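Local coordinates for protein alpha-galactosidase (PDB 3A5V) that probably hydrolyses terminal alpha-galactosyl residues from galactosides, acting as a tetrameric glycoside hydrolase of family 27, at residues A[64-69]-A[119-124]; A[222-227]-A[237-242]. One frame throughout, in Å; residues are numbered along the deposited sequence.

Contact 1: residues A[64-69]-A[119-124]; sequences TLLADP and AKWGID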
loop_
_atom_site.group_PDB
_atom_site.type_symbol
_atom_site.label_atom_id
_atom_site.label_comp_id
_atom_site.label_asym_id
_atom_site.label_seq_id
_atom_site.Cartn_x
_atom_site.Cartn_y
_atom_site.Cartn_z
ATOM N N THR A 64 -6.538 -29.853 -25.856
ATOM C CA THR A 64 -5.522 -28.980 -26.445
ATOM C C THR A 64 -6.177 -27.805 -27.178
ATOM O O THR A 64 -7.360 -27.864 -27.573
ATOM C CB THR A 64 -4.491 -29.707 -27.359
ATOM O OG1 THR A 64 -5.112 -30.094 -28.581
ATOM C CG2 THR A 64 -3.929 -30.931 -26.682
ATOM N N LEU A 65 -5.422 -26.720 -27.311
ATOM C CA LEU A 65 -5.918 -25.553 -28.012
ATOM C C LEU A 65 -5.097 -25.402 -29.286
ATOM O O LEU A 65 -3.888 -25.122 -29.244
ATOM C CB LEU A 65 -5.831 -24.287 -27.141
ATOM C CG LEU A 65 -6.402 -23.005 -27.771
ATOM C CD1 LEU A 65 -7.913 -23.113 -28.043
ATOM C CD2 LEU A 65 -6.104 -21.793 -26.893
ATOM N N LEU A 66 -5.757 -25.600 -30.418
ATOM C CA LEU A 66 -5.097 -25.474 -31.710
ATOM C C LEU A 66 -5.237 -24.046 -32.248
ATOM O O LEU A 66 -5.943 -23.215 -31.663
ATOM C CB LEU A 66 -5.662 -26.525 -32.697
ATOM C CG LEU A 66 -5.537 -28.011 -32.296
ATOM C CD1 LEU A 66 -6.160 -28.903 -33.397
ATOM C CD2 LEU A 66 -4.089 -28.422 -32.028
ATOM N N ALA A 67 -4.541 -23.759 -33.348
ATOM C CA ALA A 67 -4.610 -22.449 -33.977
ATOM C C ALA A 67 -5.854 -22.316 -34.857
ATOM O O ALA A 67 -6.416 -23.323 -35.298
ATOM C CB ALA A 67 -3.357 -22.188 -34.796
ATOM N N ASP A 68 -6.285 -21.081 -35.094
ATOM C CA ASP A 68 -7.407 -20.833 -35.993
ATOM C C ASP A 68 -7.124 -21.445 -37.373
ATOM O O ASP A 68 -6.131 -21.088 -38.013
ATOM C CB ASP A 68 -7.708 -19.347 -36.148
ATOM C CG ASP A 68 -8.902 -19.105 -37.069
ATOM O OD1 ASP A 68 -10.047 -19.228 -36.604
ATOM O OD2 ASP A 68 -8.708 -18.861 -38.264
ATOM N N PRO A 69 -7.996 -22.375 -37.821
ATOM C CA PRO A 69 -7.759 -23.075 -39.091
ATOM C C PRO A 69 -7.789 -22.185 -40.339
ATOM O O PRO A 69 -7.175 -22.538 -41.332
ATOM C CB PRO A 69 -8.880 -24.126 -39.135
ATOM C CG PRO A 69 -9.959 -23.563 -38.277
ATOM C CD PRO A 69 -9.226 -22.850 -37.155
ATOM N N ALA A 119 5.562 -27.369 -27.267
ATOM C CA ALA A 119 6.793 -28.159 -27.466
ATOM C C ALA A 119 6.700 -29.054 -28.717
ATOM O O ALA A 119 7.647 -29.145 -29.498
ATOM C CB ALA A 119 7.104 -28.985 -26.234
ATOM N N LYS A 120 5.541 -29.677 -28.906
ATOM C CA LYS A 120 5.260 -30.506 -30.084
ATOM C C LYS A 120 5.351 -29.676 -31.366
ATOM O O LYS A 120 5.861 -30.140 -32.394
ATOM C CB LYS A 120 3.866 -31.135 -29.944
ATOM C CG LYS A 120 3.347 -31.877 -31.178
ATOM C CD LYS A 120 1.867 -32.268 -30.988
ATOM C CE LYS A 120 1.376 -33.207 -32.087
ATOM N NZ LYS A 120 0.010 -33.762 -31.761
ATOM N N TRP A 121 4.870 -28.436 -31.294
ATOM C CA TRP A 121 4.939 -27.532 -32.429
ATOM C C TRP A 121 6.343 -27.023 -32.739
ATOM O O TRP A 121 6.566 -26.476 -33.819
ATOM C CB TRP A 121 4.011 -26.334 -32.230
ATOM C CG TRP A 121 2.540 -26.640 -32.262
ATOM C CD1 TRP A 121 1.932 -27.786 -32.712
ATOM C CD2 TRP A 121 1.489 -25.766 -31.838
ATOM N NE1 TRP A 121 0.559 -27.672 -32.583
ATOM C CE2 TRP A 121 0.265 -26.438 -32.060
ATOM C CE3 TRP A 121 1.464 -24.472 -31.290
ATOM C CZ2 TRP A 121 -0.976 -25.857 -31.755
ATOM C CZ3 TRP A 121 0.227 -23.894 -30.992
ATOM C CH2 TRP A 121 -0.971 -24.591 -31.227
ATOM N N GLY A 122 7.276 -27.192 -31.803
ATOM C CA GLY A 122 8.634 -26.656 -31.952
ATOM C C GLY A 122 8.836 -25.225 -31.442
ATOM O O GLY A 122 9.802 -24.561 -31.806
ATOM N N ILE A 123 7.905 -24.740 -30.622
ATOM C CA ILE A 123 7.977 -23.371 -30.052
ATOM C C ILE A 123 9.233 -23.248 -29.175
ATOM O O ILE A 123 9.606 -24.201 -28.479
ATOM C CB ILE A 123 6.668 -23.051 -29.249
ATOM C CG1 ILE A 123 5.452 -22.977 -30.184
ATOM C CG2 ILE A 123 6.794 -21.767 -28.378
ATOM C CD1 ILE A 123 5.479 -21.828 -31.227
ATOM N N ASP A 124 9.905 -22.098 -29.252
ATOM C CA ASP A 124 11.170 -21.855 -28.549
ATOM C C ASP A 124 11.065 -20.761 -27.469
ATOM O O ASP A 124 12.067 -20.421 -26.833
ATOM C CB ASP A 124 12.206 -21.379 -29.580
ATOM C CG ASP A 124 12.351 -22.343 -30.751
ATOM O OD1 ASP A 124 12.789 -23.475 -30.506
ATOM O OD2 ASP A 124 12.007 -21.974 -31.899
#
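Trp121 reaches across from a helix end to the Leu66 side chain and to the backbone of Leu65 and Ala67, a clear case of a single large aromatic side chain bridging a helix and a loop that lie too far apart for backbone contact. Even at its nearest, the CA of Leu66 stays 10.3 Å from the CA of Trp121. From CA, the tryptophan CB already points toward the loop; a chi1 of -68°, with CG anti to the carbonyl carbon, carries CG the same way, and a chi2 of -15° sets the turn of the indole about CB-CG, its benzo edge facing the loop. CZ2, on the six-membered ring, lies 4.0 Å from Leu66 CD2. That methyl comes in at the ring edge, close to the indole plane, and the two side chains cross at about a right angle. CB of Leu66 does not aim at the tryptophan, and its CD2 branch makes the approach. At the tip, CH2 stands 3.6 Å from Leu65 O and 4.2 Å from Ala67 N, both obliquely placed against the ring. In the (beta/alpha)8 barrel, helix 111-121 leads into strand 125-129, whereas 64-69 belongs to the long loop between strand 47-49 and helix 76-85. Ile76 of that last helix touches both Ala67 and Trp121, and the indole also meets the ring of Trp118. Directly after Trp121, Gly122 ends the helix in a Schellman motif, its N bonded to Ala119 O at 3.0 Å. Gly122 has a phi of 88°, readily adopted by a residue without a side chain.

Contact 2: residues A[222-227]-A[237-242]; sequences NKAVAV and NDLDML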
loop_
_atom_site.group_PDB
_atom_site.type_symbol
_atom_site.label_atom_id
_atom_site.label_comp_id
_atom_site.label_asym_id
_atom_site.label_seq_id
_atom_site.Cartn_x
_atom_site.Cartn_y
_atom_site.Cartn_z
ATOM N N ASN A 222 11.385 5.917 -15.813
ATOM C CA ASN A 222 11.393 6.267 -14.390
ATOM C C ASN A 222 11.057 5.076 -13.493
ATOM O O ASN A 222 11.493 5.006 -12.340
ATOM C CB ASN A 222 10.499 7.498 -14.123
ATOM C CG ASN A 222 11.064 8.780 -14.759
ATOM O OD1 ASN A 222 12.284 8.977 -14.814
ATOM N ND2 ASN A 222 10.173 9.654 -15.256
ATOM N N LYS A 223 10.320 4.112 -14.031
ATOM C CA LYS A 223 10.073 2.832 -13.325
ATOM C C LYS A 223 11.260 1.881 -13.392
ATOM O O LYS A 223 11.629 1.250 -12.395
ATOM C CB LYS A 223 8.821 2.129 -13.889
ATOM C CG LYS A 223 7.530 2.901 -13.596
ATOM C CD LYS A 223 6.358 2.443 -14.479
ATOM C CE LYS A 223 5.076 3.155 -14.021
ATOM N NZ LYS A 223 3.952 3.039 -15.029
ATOM N N ALA A 224 11.857 1.771 -14.575
ATOM C CA ALA A 224 12.949 0.828 -14.795
ATOM C C ALA A 224 14.174 1.085 -13.915
ATOM O O ALA A 224 14.862 0.134 -13.532
ATOM C CB ALA A 224 13.367 0.844 -16.267
ATOM N N VAL A 225 14.464 2.359 -13.636
ATOM C CA VAL A 225 15.718 2.702 -12.925
ATOM C C VAL A 225 15.738 2.147 -11.490
ATOM O O VAL A 225 16.830 1.929 -10.926
ATOM C CB VAL A 225 16.042 4.231 -12.931
ATOM C CG1 VAL A 225 16.225 4.750 -14.384
ATOM C CG2 VAL A 225 14.970 5.033 -12.159
ATOM N N ALA A 226 14.545 1.927 -10.908
ATOM C CA ALA A 226 14.432 1.329 -9.571
ATOM C C ALA A 226 14.758 -0.162 -9.550
ATOM O O ALA A 226 15.227 -0.668 -8.543
ATOM C CB ALA A 226 13.009 1.556 -8.960
ATOM N N VAL A 227 14.517 -0.864 -10.655
ATOM C CA VAL A 227 14.586 -2.338 -10.637
ATOM C C VAL A 227 15.783 -2.942 -11.388
ATOM O O VAL A 227 16.018 -4.159 -11.308
ATOM C CB VAL A 227 13.232 -2.995 -11.068
ATOM C CG1 VAL A 227 12.098 -2.527 -10.130
ATOM C CG2 VAL A 227 12.857 -2.657 -12.545
ATOM N N ASN A 237 14.850 -7.523 -16.687
ATOM C CA ASN A 237 13.705 -6.594 -16.719
ATOM C C ASN A 237 13.326 -6.314 -18.174
ATOM O O ASN A 237 14.205 -6.113 -19.014
ATOM C CB ASN A 237 14.053 -5.271 -15.994
ATOM C CG ASN A 237 14.414 -5.496 -14.520
ATOM O OD1 ASN A 237 13.671 -6.148 -13.774
ATOM N ND2 ASN A 237 15.563 -4.966 -14.103
ATOM N N ASP A 238 12.024 -6.326 -18.466
ATOM C CA ASP A 238 11.533 -6.147 -19.832
ATOM C C ASP A 238 10.757 -4.829 -19.886
ATOM O O ASP A 238 9.739 -4.660 -19.191
ATOM C CB ASP A 238 10.652 -7.354 -20.214
ATOM C CG ASP A 238 10.105 -7.292 -21.646
ATOM O OD1 ASP A 238 10.348 -6.314 -22.387
ATOM O OD2 ASP A 238 9.382 -8.245 -22.012
ATOM N N LEU A 239 11.249 -3.883 -20.691
ATOM C CA LEU A 239 10.647 -2.561 -20.770
ATOM C C LEU A 239 9.578 -2.465 -21.872
ATOM O O LEU A 239 9.121 -1.370 -22.195
ATOM C CB LEU A 239 11.731 -1.477 -20.938
ATOM C CG LEU A 239 12.503 -0.998 -19.694
ATOM C CD1 LEU A 239 13.173 -2.161 -18.914
ATOM C CD2 LEU A 239 13.552 0.060 -20.092
ATOM N N ASP A 240 9.181 -3.623 -22.412
ATOM C CA ASP A 240 8.175 -3.761 -23.483
ATOM C C ASP A 240 8.835 -3.481 -24.844
ATOM O O ASP A 240 10.018 -3.132 -24.919
ATOM C CB ASP A 240 6.909 -2.889 -23.254
ATOM C CG ASP A 240 5.667 -3.427 -23.963
ATOM O OD1 ASP A 240 5.716 -4.510 -24.598
ATOM O OD2 ASP A 240 4.612 -2.769 -23.878
ATOM N N MET A 241 8.056 -3.650 -25.906
ATOM C CA MET A 241 8.560 -3.665 -27.278
ATOM C C MET A 241 9.010 -2.298 -27.768
ATOM O O MET A 241 8.573 -1.263 -27.253
ATOM C CB MET A 241 7.464 -4.190 -28.215
ATOM C CG MET A 241 7.057 -5.592 -27.876
ATOM S SD MET A 241 5.776 -6.240 -28.957
ATOM C CE MET A 241 4.340 -5.248 -28.462
ATOM N N LEU A 242 9.876 -2.308 -28.779
ATOM C CA LEU A 242 10.366 -1.088 -29.403
ATOM C C LEU A 242 9.340 -0.548 -30.406
ATOM O O LEU A 242 8.871 -1.292 -31.265
ATOM C CB LEU A 242 11.699 -1.374 -30.125
ATOM C CG LEU A 242 12.851 -1.734 -29.169
ATOM C CD1 LEU A 242 13.980 -2.490 -29.901
ATOM C CD2 LEU A 242 13.397 -0.496 -28.429
#
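A helix-to-strand return of the (beta/alpha)8 barrel is closed here, with Ala224 and Val227 of helix 217-227 packing on Asn237 of strand 236-238 and on Leu239 just past it. Two pairs carry the contact, one polar and one apolar. Asn237 sends ND2 to the carbonyl oxygen of Val227, a weak, bent hydrogen bond of 2.9 Å from ND2 to O with an N-H...O angle of 144°. The other end of the amide is held more firmly, since OD1 accepts from Trp184 NE1 on the adjacent strand 183-185; with a partner at each end, the rotation of the buried amide is well defined. Val227 also lies obliquely across Asn237, its CG2 methyl 3.8 Å from Asn237 OD1. About one helical turn earlier, the CB of Ala224 packs against the forked end of Leu239, 3.9 Å from CD2 and nearly as close to CG and CD1. The CB of Leu239 does not aim at the helix; its chi2 of 55° helps bring the fork against the alanine.

In barrels of this kind the active site lies at the C-terminal ends of the strands, and the chain turns tightly just past this one. Asp238 OD1 accepts from Asp240 N at 2.9 Å in an Asx turn, the donor standing 49° out of the carboxylate plane. Asp240 OD2 in turn takes the backbone N of Val190. Leu239 also touches Trp261 of helix 251-263, while on the helix side Leu210 of the second subunit packs on Ala226 and Val227, extending this region of the barrel into a subunit interface.

How the contacts relate
From the N terminus, the chain runs through strand 47-49 into the long loop bearing 64-69, then through helix 76-85, strand 89-95 and helix 111-121 before contact 1 closes this span of 49 intervening residues. Strand 125-129 and the next units of the barrel follow. Contact 2 opens only at helix 217-227 and closes after nine residues, on strand 236-238. The two loops are therefore in series, neither nested nor crossed. Contact 1 ties a barrel loop to the end of a helix at the periphery, whereas contact 2 joins a helix to a barrel strand near the chain centre. Their centres are about 30 Å apart, their nearest atoms about 13 Å.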